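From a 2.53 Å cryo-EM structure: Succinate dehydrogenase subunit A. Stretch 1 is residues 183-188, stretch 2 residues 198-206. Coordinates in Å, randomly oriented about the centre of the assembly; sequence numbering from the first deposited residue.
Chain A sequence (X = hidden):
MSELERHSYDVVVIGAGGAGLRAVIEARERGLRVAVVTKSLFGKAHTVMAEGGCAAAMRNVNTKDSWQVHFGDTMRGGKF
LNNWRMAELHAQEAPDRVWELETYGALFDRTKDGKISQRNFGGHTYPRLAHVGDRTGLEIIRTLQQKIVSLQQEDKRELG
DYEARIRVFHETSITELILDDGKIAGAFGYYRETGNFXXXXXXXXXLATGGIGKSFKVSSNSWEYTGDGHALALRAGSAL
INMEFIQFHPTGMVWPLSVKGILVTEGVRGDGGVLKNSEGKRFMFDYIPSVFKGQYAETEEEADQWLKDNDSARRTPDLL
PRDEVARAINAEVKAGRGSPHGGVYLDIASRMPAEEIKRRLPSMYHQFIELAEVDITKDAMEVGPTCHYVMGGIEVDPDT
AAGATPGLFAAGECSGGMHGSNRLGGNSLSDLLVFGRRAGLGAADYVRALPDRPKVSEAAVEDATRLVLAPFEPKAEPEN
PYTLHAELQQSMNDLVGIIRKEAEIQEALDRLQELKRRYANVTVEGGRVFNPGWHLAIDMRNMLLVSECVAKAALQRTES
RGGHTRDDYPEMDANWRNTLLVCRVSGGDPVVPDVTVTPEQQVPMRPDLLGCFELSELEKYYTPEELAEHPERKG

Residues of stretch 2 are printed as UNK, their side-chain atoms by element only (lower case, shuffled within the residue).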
# COMPACT_ATOMS: atom_id res chain seq x y z
N LYS A 183 39.50 -4.95 -2.63
CA LYS A 183 38.58 -4.87 -1.50
C LYS A 183 37.65 -3.68 -1.67
O LYS A 183 38.00 -2.68 -2.30
CB LYS A 183 39.35 -4.73 -0.18
CG LYS A 183 40.66 -5.49 -0.15
CD LYS A 183 41.44 -5.17 1.11
CE LYS A 183 41.69 -3.68 1.24
NZ LYS A 183 42.75 -3.20 0.32
N ILE A 184 36.45 -3.80 -1.11
CA ILE A 184 35.48 -2.71 -1.18
C ILE A 184 36.04 -1.48 -0.49
O ILE A 184 36.53 -1.56 0.64
CB ILE A 184 34.15 -3.15 -0.56
CG1 ILE A 184 33.41 -4.11 -1.49
CG2 ILE A 184 33.29 -1.94 -0.22
CD1 ILE A 184 33.15 -3.56 -2.87
N ALA A 185 35.96 -0.34 -1.17
CA ALA A 185 36.37 0.93 -0.59
C ALA A 185 35.25 1.96 -0.56
O ALA A 185 35.41 3.00 0.09
CB ALA A 185 37.56 1.52 -1.36
N GLY A 186 34.14 1.71 -1.23
CA GLY A 186 33.03 2.64 -1.21
C GLY A 186 32.13 2.44 -2.41
O GLY A 186 32.36 1.58 -3.25
N ALA A 187 31.09 3.27 -2.46
CA ALA A 187 30.10 3.24 -3.52
C ALA A 187 29.95 4.62 -4.13
O ALA A 187 30.01 5.63 -3.43
CB ALA A 187 28.75 2.74 -3.01
N PHE A 188 29.75 4.65 -5.45
CA PHE A 188 29.58 5.89 -6.20
C PHE A 188 28.22 5.88 -6.87
O PHE A 188 27.82 4.87 -7.46
CB PHE A 188 30.70 6.04 -7.24
CG PHE A 188 30.57 7.26 -8.11
CD1 PHE A 188 31.11 8.47 -7.71
CD2 PHE A 188 29.92 7.19 -9.33
CE1 PHE A 188 30.99 9.58 -8.51
CE2 PHE A 188 29.80 8.30 -10.12
CZ PHE A 188 30.34 9.50 -9.72
N UNK A 198 27.43 11.49 -5.63
CA UNK A 198 27.71 11.22 -4.23
C UNK A 198 28.61 9.99 -4.14
O UNK A 198 28.40 8.99 -4.83
c UNK A 198 25.55 9.91 -4.03
c UNK A 198 26.71 10.74 -1.97
c UNK A 198 26.40 11.02 -3.43
N UNK A 199 29.64 10.10 -3.31
CA UNK A 199 30.58 9.02 -3.05
C UNK A 199 30.51 8.65 -1.57
O UNK A 199 30.71 9.51 -0.71
c UNK A 199 33.11 8.49 -2.94
c UNK A 199 33.04 7.14 -3.63
c UNK A 199 34.47 9.13 -3.14
c UNK A 199 32.00 9.42 -3.43
N UNK A 200 30.24 7.38 -1.30
CA UNK A 200 30.32 6.83 0.04
C UNK A 200 31.66 6.12 0.21
O UNK A 200 32.21 5.58 -0.75
c UNK A 200 27.20 6.45 -1.15
c UNK A 200 27.16 7.14 1.13
c UNK A 200 25.33 7.65 -0.30
c UNK A 200 25.96 7.02 -1.34
c UNK A 200 25.93 7.71 0.93
c UNK A 200 27.81 6.49 0.09
c UNK A 200 29.16 5.87 0.30
N UNK A 201 32.18 6.14 1.42
CA UNK A 201 33.54 5.67 1.71
C UNK A 201 33.52 4.62 2.81
O UNK A 201 34.27 4.69 3.78
c UNK A 201 35.39 9.01 1.22
o UNK A 201 34.52 9.86 1.47
o UNK A 201 36.61 9.26 1.25
c UNK A 201 34.95 7.61 0.86
c UNK A 201 34.45 6.83 2.06
N UNK A 202 32.64 3.65 2.69
CA UNK A 202 32.59 2.62 3.70
C UNK A 202 33.45 1.42 3.31
O UNK A 202 33.58 1.10 2.13
c UNK A 202 31.15 2.15 3.91
N UNK A 203 34.06 0.75 4.29
CA UNK A 203 34.84 -0.46 3.99
C UNK A 203 33.99 -1.70 3.75
O UNK A 203 34.54 -2.73 3.33
c UNK A 203 34.22 1.17 5.70
c UNK A 203 35.71 -0.64 5.24
c UNK A 203 34.96 0.03 6.32
N UNK A 204 32.68 -1.65 3.99
CA UNK A 204 31.80 -2.78 3.77
C UNK A 204 30.54 -2.32 3.04
O UNK A 204 30.07 -1.21 3.25
c UNK A 204 31.41 -3.47 5.08
N UNK A 205 30.02 -3.20 2.19
CA UNK A 205 28.81 -2.93 1.42
C UNK A 205 27.92 -4.16 1.47
O UNK A 205 28.39 -5.28 1.26
c UNK A 205 27.92 -2.70 -0.92
c UNK A 205 29.14 -2.55 -0.04
c UNK A 205 29.67 -1.13 -0.11
N UNK A 206 26.63 -3.96 1.77
CA UNK A 206 25.62 -5.00 1.69
C UNK A 206 24.70 -4.67 0.53
O UNK A 206 24.15 -3.57 0.46
c UNK A 206 24.82 -5.12 3.00
c UNK A 206 23.76 -6.19 2.88
c UNK A 206 25.75 -5.41 4.16

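Position 198 carries three side-chain carbons, one bearing the other two, a fork at the first atom. The CA-to-CB bond points away from stretch 1, so the contact is made by the backbone: the carbonyl O of 198 lies 3.6 Å from Phe-188 CA, a CA-H...O contact with 142° at the hydrogen. Three carbons forked at CB and no heteroatom identify Val-198.

Position 199 has four carbons, forked at the second. One terminal carbon approaches to 3.4 Å of Ala-187 O and 4.4 Å of Phe-188 CB, while CB lies at the edge of the Phe-188 ring, near its plane. A fork one atom beyond CB gives Leu-199, with chi1 t and chi2 p; the approaching carbon is CD1.

Position 200 shows one carbon followed by a ring of six carbons, with no oxygen attached. A ring carbon stands 4.4 Å from Ala-187 CB, and Ala-187 O sits at the edge of the ring, near its plane. The bare six-carbon ring means Phe-200, chi1 m, and the carbon facing Ala-187 CB is CD2.

Position 201 has three carbons in a row, the third carrying two oxygens. CA-to-CB points away from stretch 1, and it is the CA that comes close, 3.6 Å from Ala-185 O. A carboxylate two carbons beyond CB is short of nothing but a name: Glu-201.

Position 202 has a single carbon, directed sideways; its CB is 5.5 Å from Gly-186 CA, its nearest approach to stretch 1. Its carbonyl O does the touching, 3.9 Å from Ile-184 CG2 and 3.5 Å from Gly-186 N, the latter at too poor an angle for a hydrogen bond. One carbon gives Ala-202.

Position 203 has three carbons that close a ring onto the backbone N. The CA-to-CB bond points away, and the carbonyl O of 203 lies 3.5 Å from Ile-184 O. The closed ring defines Pro-203, its pucker C-gamma endo.

Position 204 again has one carbon, pointing away; its backbone N is 4.3 Å from Ile-184 CG2. This is Ala-204.

Position 205 has three carbons forked at the first; the CA-to-CB bond points toward stretch 1, with one methyl 3.7 Å from Ile-184 CG2. The fork gives Val-205, chi1 t, and that methyl is CG2.

Position 206 has the same three-carbon fork but makes no contact; its side chain is out of reach of stretch 1. It is Val-206.

The contact joins antiparallel strands, their directions 156° apart. Ala-187 and Phe-200 exchange two hydrogen bonds: Phe-200 N to Ala-187 O, 2.8 Å and 163°, and the more bent Ala-187 N to Phe-200 O, 3.1 Å and 138°. Phe-188 and Leu-199 put their side chains on one face, Ala-187 and Phe-200 on the other. At Gly-186, CA approaches Phe-200 O to 3.1 Å; an ideal CB would fall 2.0 Å from that oxygen, so the absent side chain permits the close approach. Beyond it, Ile-184 and Val-205 add an apolar contact. Together the stretches bury 476 Å².

Stretch 2 198-206: VLFEAPAVV
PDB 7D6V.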